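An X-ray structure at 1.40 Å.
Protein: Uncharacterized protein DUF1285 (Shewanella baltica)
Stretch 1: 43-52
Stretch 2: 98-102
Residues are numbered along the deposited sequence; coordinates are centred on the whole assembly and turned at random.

Stretch 1, residues 43-52: PAKFAKLFAS
Stretch 2, residues 98-102: SIGTL

A helix that begins at Ala 44 packs against an irregular segment, residues 98-102, of the same chain, burying 298 Å² in all. Pro 43 (phi/psi -57/154) occupies the N-cap position; its O accepts from Ala 47 N at 3.0 Å, and the helical ladder continues from Lys 48 N to Ala 44 O (2.8 Å) and from Ala 51 N to Ala 47 O (2.8 Å). The register is set where the CA atoms of Ala 44 and Ile 99 lie 4.7 Å apart.

Ile 99 (phi/psi -95/5; chi1 p, chi2 t) covers the most surface. Ile 99 CG2 meets Ala 47 CB at 3.7 Å and Ile 99 CD1 meets Ala 51 CB at 3.8 Å, apolar contacts in which small methyls let the branched side chain lie close to the helix.

The CA-to-CB bond of Lys 48 points sideways to the other stretch, and all four chi angles are t. This extended chain carries Lys 48 NZ to Gly 100 O, a 2.8 Å hydrogen bond that satisfies a loop carbonyl, while Lys 48 CG passes 4.0 Å from Thr 101 CG2. Gly 100 adopts phi/psi 89/18, where a CB would jam against the carbonyl O of Ile 99. Thr 101 (-85/151, chi1 p) also sets CG2 4.1 Å from Ala 51 CB, extending the apolar contact.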

# COMPACT_ATOMS: atom_id res chain seq x y z
N PRO A 43 13.71 -0.92 -9.90
CA PRO A 43 13.25 0.44 -10.07
C PRO A 43 11.76 0.59 -9.82
O PRO A 43 10.99 -0.34 -9.99
CB PRO A 43 13.57 0.76 -11.52
CG PRO A 43 14.64 -0.21 -11.93
CD PRO A 43 14.35 -1.46 -11.12
N ALA A 44 11.37 1.78 -9.43
CA ALA A 44 9.98 2.05 -9.07
C ALA A 44 9.01 1.58 -10.14
O ALA A 44 7.97 1.05 -9.82
CB ALA A 44 9.79 3.57 -8.79
N LYS A 45 9.32 1.81 -11.42
CA LYS A 45 8.36 1.46 -12.48
C LYS A 45 8.20 -0.05 -12.58
O LYS A 45 7.15 -0.51 -12.95
CB LYS A 45 8.71 2.05 -13.85
CG LYS A 45 9.97 1.57 -14.48
CD LYS A 45 10.22 2.37 -15.79
CE LYS A 45 11.35 1.80 -16.58
NZ LYS A 45 11.72 2.66 -17.75
N PHE A 46 9.25 -0.82 -12.27
CA PHE A 46 9.11 -2.26 -12.21
C PHE A 46 8.33 -2.71 -11.00
O PHE A 46 7.50 -3.60 -11.13
CB PHE A 46 10.46 -2.97 -12.34
CG PHE A 46 10.97 -2.95 -13.74
CD1 PHE A 46 10.55 -3.90 -14.63
CD2 PHE A 46 11.78 -1.92 -14.17
CE1 PHE A 46 10.96 -3.86 -15.94
CE2 PHE A 46 12.19 -1.87 -15.50
CZ PHE A 46 11.79 -2.81 -16.38
N ALA A 47 8.55 -2.09 -9.83
CA ALA A 47 7.72 -2.36 -8.68
C ALA A 47 6.25 -2.05 -9.01
O ALA A 47 5.35 -2.81 -8.62
CB ALA A 47 8.17 -1.54 -7.52
N LYS A 48 6.00 -0.95 -9.72
CA LYS A 48 4.61 -0.57 -10.08
C LYS A 48 3.98 -1.62 -11.03
O LYS A 48 2.84 -2.01 -10.86
CB LYS A 48 4.63 0.82 -10.73
CG LYS A 48 3.31 1.32 -11.19
CD LYS A 48 3.41 2.77 -11.65
CE LYS A 48 2.06 3.30 -12.06
NZ LYS A 48 2.08 4.79 -12.16
N LEU A 49 4.75 -2.11 -12.00
CA LEU A 49 4.29 -3.19 -12.87
C LEU A 49 3.89 -4.41 -12.06
O LEU A 49 2.79 -4.96 -12.19
CB LEU A 49 5.39 -3.59 -13.87
CG LEU A 49 5.05 -4.61 -14.93
CD1 LEU A 49 4.16 -4.01 -16.03
CD2 LEU A 49 6.29 -5.20 -15.57
N PHE A 50 4.77 -4.87 -11.18
CA PHE A 50 4.41 -6.05 -10.38
C PHE A 50 3.27 -5.75 -9.37
O PHE A 50 2.47 -6.63 -9.06
CB PHE A 50 5.63 -6.65 -9.67
CG PHE A 50 6.65 -7.22 -10.62
CD1 PHE A 50 6.34 -8.28 -11.42
CD2 PHE A 50 7.92 -6.67 -10.70
CE1 PHE A 50 7.28 -8.79 -12.32
CE2 PHE A 50 8.87 -7.18 -11.61
CZ PHE A 50 8.53 -8.22 -12.41
N ALA A 51 3.18 -4.52 -8.88
CA ALA A 51 2.14 -4.19 -7.88
C ALA A 51 0.76 -4.35 -8.50
O ALA A 51 -0.21 -4.63 -7.80
CB ALA A 51 2.30 -2.78 -7.34
N SER A 52 0.65 -4.18 -9.82
CA SER A 52 -0.63 -4.28 -10.52
C SER A 52 -1.27 -5.66 -10.40
O SER A 52 -2.49 -5.80 -10.52
CB SER A 52 -0.47 -3.89 -12.00
OG SER A 52 0.22 -4.89 -12.77
N SER A 98 4.91 5.36 -2.87
CA SER A 98 6.31 5.64 -3.18
C SER A 98 6.79 5.02 -4.48
O SER A 98 7.78 5.46 -5.04
CB SER A 98 7.21 5.14 -2.07
OG SER A 98 7.15 3.72 -1.94
N ILE A 99 6.10 3.97 -4.95
CA ILE A 99 6.40 3.35 -6.25
C ILE A 99 5.51 3.89 -7.40
O ILE A 99 5.59 3.44 -8.54
CB ILE A 99 6.33 1.83 -6.18
CG1 ILE A 99 4.94 1.33 -5.84
CG2 ILE A 99 7.43 1.32 -5.23
CD1 ILE A 99 4.70 -0.17 -6.09
N GLY A 100 4.69 4.89 -7.10
CA GLY A 100 3.91 5.57 -8.11
C GLY A 100 2.55 4.97 -8.39
O GLY A 100 1.96 5.33 -9.40
N THR A 101 2.01 4.13 -7.49
CA THR A 101 0.66 3.61 -7.71
C THR A 101 -0.36 4.60 -7.17
O THR A 101 -0.06 5.36 -6.24
CB THR A 101 0.43 2.20 -7.09
OG1 THR A 101 0.66 2.20 -5.68
CG2 THR A 101 1.36 1.16 -7.72
N LEU A 102 -1.55 4.60 -7.78
CA LEU A 102 -2.65 5.47 -7.42
C LEU A 102 -3.86 4.63 -7.04
O LEU A 102 -4.21 3.68 -7.73
CB LEU A 102 -3.01 6.32 -8.63
CG LEU A 102 -4.17 7.31 -8.50
CD1 LEU A 102 -3.91 8.37 -7.45
CD2 LEU A 102 -4.49 7.94 -9.90